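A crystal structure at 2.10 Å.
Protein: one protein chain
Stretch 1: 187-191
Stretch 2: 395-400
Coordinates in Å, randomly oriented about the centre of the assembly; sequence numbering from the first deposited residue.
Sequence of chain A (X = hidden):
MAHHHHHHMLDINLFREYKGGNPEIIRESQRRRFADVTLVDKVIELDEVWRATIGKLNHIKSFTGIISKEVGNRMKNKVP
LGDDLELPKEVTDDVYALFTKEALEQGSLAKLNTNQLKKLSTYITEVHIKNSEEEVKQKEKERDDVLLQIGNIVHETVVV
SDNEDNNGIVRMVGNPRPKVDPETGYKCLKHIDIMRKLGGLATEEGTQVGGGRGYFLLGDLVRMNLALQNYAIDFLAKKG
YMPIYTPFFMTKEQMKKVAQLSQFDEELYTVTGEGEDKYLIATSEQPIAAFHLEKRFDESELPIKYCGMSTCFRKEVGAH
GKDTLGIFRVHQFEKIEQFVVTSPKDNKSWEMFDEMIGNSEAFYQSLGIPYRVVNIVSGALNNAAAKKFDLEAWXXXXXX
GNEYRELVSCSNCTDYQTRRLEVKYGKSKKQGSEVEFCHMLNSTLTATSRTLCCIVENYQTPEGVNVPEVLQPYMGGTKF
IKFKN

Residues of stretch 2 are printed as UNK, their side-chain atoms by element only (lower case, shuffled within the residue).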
ATOM      1  N   LYS A 187      16.711  34.542  22.002  1.00 35.75           N
ATOM      2  CA  LYS A 187      16.746  33.130  21.650  1.00 36.52           C
ATOM      3  C   LYS A 187      16.213  32.933  20.235  1.00 35.83           C
ATOM      4  O   LYS A 187      15.123  33.413  19.907  1.00 35.41           O
ATOM      5  CB  LYS A 187      15.924  32.315  22.649  1.00 31.76           C
ATOM      6  CG  LYS A 187      15.856  30.825  22.321  1.00 32.67           C
ATOM      7  CD  LYS A 187      15.129  30.078  23.451  1.00 50.66           C
ATOM      8  CE  LYS A 187      15.031  28.579  23.174  1.00 52.84           C
ATOM      9  NZ  LYS A 187      14.467  27.845  24.342  1.00 60.06           N
ATOM     10  N   CYS A 188      16.973  32.209  19.408  1.00 28.95           N
ATOM     11  CA  CYS A 188      16.572  31.953  18.029  1.00 28.27           C
ATOM     12  C   CYS A 188      15.235  31.225  17.962  1.00 33.85           C
ATOM     13  O   CYS A 188      15.004  30.267  18.701  1.00 30.45           O
ATOM     14  CB  CYS A 188      17.634  31.121  17.310  1.00 25.04           C
ATOM     15  SG  CYS A 188      19.113  32.048  16.841  1.00 29.90           S
ATOM     16  N   LEU A 189      14.357  31.694  17.081  1.00 27.27           N
ATOM     17  CA  LEU A 189      13.096  31.013  16.820  1.00 29.22           C
ATOM     18  C   LEU A 189      13.299  29.855  15.841  1.00 32.75           C
ATOM     19  O   LEU A 189      14.252  29.822  15.067  1.00 23.68           O
ATOM     20  CB  LEU A 189      12.068  31.985  16.240  1.00 27.42           C
ATOM     21  CG  LEU A 189      11.638  33.191  17.080  1.00 29.11           C
ATOM     22  CD1 LEU A 189      10.715  34.074  16.263  1.00 35.01           C
ATOM     23  CD2 LEU A 189      10.918  32.683  18.313  1.00 34.26           C
ATOM     24  N   LYS A 190      12.367  28.909  15.895  1.00 22.88           N
ATOM     25  CA  LYS A 190      12.259  27.776  14.985  1.00 24.50           C
ATOM     26  C   LYS A 190      11.630  28.205  13.657  1.00 23.06           C
ATOM     27  O   LYS A 190      10.821  29.138  13.614  1.00 22.04           O
ATOM     28  CB  LYS A 190      11.382  26.706  15.650  1.00 35.20           C
ATOM     29  CG  LYS A 190      11.593  25.279  15.220  1.00 48.98           C
ATOM     30  CD  LYS A 190      10.790  24.340  16.136  1.00 52.49           C
ATOM     31  CE  LYS A 190      11.148  24.537  17.609  1.00 59.46           C
ATOM     32  NZ  LYS A 190      12.438  23.895  18.012  1.00 58.96           N
ATOM     33  N   HIS A 191      11.944  27.466  12.581  1.00 20.99           N
ATOM     34  CA  HIS A 191      11.501  27.878  11.242  1.00 25.90           C
ATOM     35  C   HIS A 191       9.982  28.091  11.151  1.00 25.00           C
ATOM     36  O   HIS A 191       9.529  29.060  10.536  1.00 24.21           O
ATOM     37  CB  HIS A 191      11.966  26.858  10.187  1.00 22.13           C
ATOM     38  CG  HIS A 191      11.631  25.434  10.513  1.00 27.93           C
ATOM     39  ND1 HIS A 191      10.402  24.871  10.238  1.00 25.20           N
ATOM     40  CD2 HIS A 191      12.371  24.458  11.094  1.00 29.78           C
ATOM     41  CE1 HIS A 191      10.398  23.611  10.640  1.00 27.99           C
ATOM     42  NE2 HIS A 191      11.581  23.336  11.163  1.00 30.66           N
ATOM     43  N   UNK A 395      20.787  24.221  12.580  1.00 22.62           N
ATOM     44  CA  UNK A 395      19.460  24.786  12.814  1.00 23.29           C
ATOM     45  C   UNK A 395      19.436  25.406  14.208  1.00 28.88           C
ATOM     46  O   UNK A 395      19.144  24.714  15.196  1.00 27.97           O
ATOM     47  c   UNK A 395      18.540  22.100   9.244  1.00 25.54           C
ATOM     48  c   UNK A 395      18.042  23.341  11.248  1.00 26.71           C
ATOM     49  c   UNK A 395      18.844  22.452  10.547  1.00 23.51           C
ATOM     50  c   UNK A 395      18.366  23.716  12.674  1.00 21.97           C
ATOM     51  c   UNK A 395      16.926  23.874  10.610  1.00 26.03           C
ATOM     52  c   UNK A 395      16.608  23.521   9.300  1.00 24.79           C
ATOM     53  c   UNK A 395      17.420  22.630   8.615  1.00 21.53           C
ATOM     54  N   UNK A 396      19.753  26.702  14.345  1.00 24.19           N
ATOM     55  CA  UNK A 396      19.886  27.296  15.695  1.00 28.08           C
ATOM     56  C   UNK A 396      18.583  27.370  16.481  1.00 26.61           C
ATOM     57  O   UNK A 396      18.622  27.613  17.698  1.00 25.18           O
ATOM     58  c   UNK A 396      20.006  27.680  13.265  1.00 23.79           C
ATOM     59  c   UNK A 396      20.437  28.711  15.418  1.00 25.85           C
ATOM     60  c   UNK A 396      19.991  29.026  14.002  1.00 25.36           C
ATOM     61  N   UNK A 397      17.438  27.199  15.837  1.00 28.98           N
ATOM     62  CA  UNK A 397      16.192  27.145  16.562  1.00 23.88           C
ATOM     63  C   UNK A 397      15.747  25.757  16.971  1.00 31.91           C
ATOM     64  O   UNK A 397      14.672  25.626  17.560  1.00 31.80           O
ATOM     65  N   UNK A 398      16.519  24.709  16.673  1.00 23.72           N
ATOM     66  CA  UNK A 398      16.048  23.356  16.963  1.00 28.27           C
ATOM     67  C   UNK A 398      15.977  23.093  18.457  1.00 33.75           C
ATOM     68  O   UNK A 398      16.647  23.743  19.266  1.00 32.34           O
ATOM     69  c   UNK A 398      16.968  22.308  16.340  1.00 21.40           C
ATOM     70  N   UNK A 399      15.170  22.090  18.810  1.00 34.51           N
ATOM     71  CA  UNK A 399      15.176  21.578  20.170  1.00 41.28           C
ATOM     72  C   UNK A 399      16.560  21.030  20.482  1.00 40.28           C
ATOM     73  O   UNK A 399      17.269  20.538  19.599  1.00 37.67           O
ATOM     74  o   UNK A 399      11.862  20.223  19.573  1.00 48.97           O
ATOM     75  c   UNK A 399      14.114  20.480  20.344  1.00 40.54           C
ATOM     76  o   UNK A 399      12.447  22.174  20.410  1.00 59.84           O
ATOM     77  c   UNK A 399      12.704  20.991  20.097  1.00 52.27           C
ATOM     78  N   UNK A 400      16.931  21.114  21.759  1.00 45.18           N
ATOM     79  CA  UNK A 400      18.264  20.735  22.216  1.00 46.25           C
ATOM     80  C   UNK A 400      18.653  19.353  21.706  1.00 44.81           C
ATOM     81  O   UNK A 400      17.858  18.411  21.750  1.00 37.71           O
ATOM     82  o   UNK A 400      20.693  21.175  26.456  1.00 87.50           O
ATOM     83  c   UNK A 400      19.655  20.777  25.881  1.00 82.51           C
ATOM     84  c   UNK A 400      18.306  20.791  23.747  1.00 49.03           C
ATOM     85  c   UNK A 400      19.679  20.602  24.365  1.00 64.20           C
ATOM     86  o   UNK A 400      18.589  20.550  26.496  1.00 86.20           O
TER
HETATM   87  O   HOH W   1      16.884  28.268  19.918  1.00 36.16           O
HETATM   88  O   HOH W   2      13.690  27.737  19.224  1.00 47.67           O

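Position 395 carries seven side-chain carbons and nothing else: one links the backbone to a flat ring of six, with no oxygen on the ring. Its ring makes no close contact with stretch 1. An all-carbon six-membered aromatic ring on a single methylene is phenylalanine, so this is Phe395. Phe395 opens a type I turn, and its backbone O accepts the bond that closes it.

Position 396 has three side-chain carbons, and one of them lies within bonding distance of the residue's own N, closing a five-membered ring. Its phi of -67° suits such a ring. The CB packs on SG of Cys188 at 3.9 Å, an apolar touch, while the backbone O lies 3.7 Å from CB of Cys188. The closed ring makes this Pro396, and it occupies the second position of the turn, where a fixed phi near this value fits well.

Position 397 has no side-chain atoms at all. Its CA faces the backbone of stretch 1 directly, 3.6 Å from O of Leu189 and 4.3 Å from CA of Lys190. An ideal CB built here would point toward stretch 1 and fall 2.3 Å from O of Leu189 and 2.9 Å from CA of Lys190, both clashes. The phi/psi of -92°/1° is open to other residues, so the constraint visible here is space rather than backbone conformation. The residue is Gly397.

Position 398 bears a single carbon, directed away from stretch 1. One carbon and no more is alanine. The N of Ala398 donates to O of Phe395 at 3.0 Å, closing the turn.

Position 399 shows two carbons, the second carrying two oxygens: a short carboxylate. One oxygen reaches NZ of Lys190 at 3.0 Å. Two carbons rather than three make it Asp399, with chi1 in the m well. The CA-to-CB bond runs sideways, but the end of the side chain comes nearer to stretch 1.

Position 400 has three carbons in an extended chain, the third carrying two oxygens. Its side chain is out of reach of stretch 1, exposed and poorly ordered. The longer carboxylate is Glu400.

The contact combines close backbone packing with a lysine clasp. Gly397, with no CB, leaves room for the two stretches to approach closely, and the turn presents its O to Lys190. That side chain bends at chi3 and chi4, both m, so that NZ donates to O of Gly397 at 2.9 Å and to OD1 of Asp399 at 3.0 Å, the latter bond also a salt bridge. One ammonium thus ties a backbone carbonyl to a charged side chain. Water adds further links between carbonyls, which cannot bond to each other: water 1 lies 3.0 Å from O of Cys188 and 2.9 Å from O of Pro396, and water 2 lies 2.9 Å from both O of Cys188 and O of Gly397.

Stretch 2 395-400: FPGADE
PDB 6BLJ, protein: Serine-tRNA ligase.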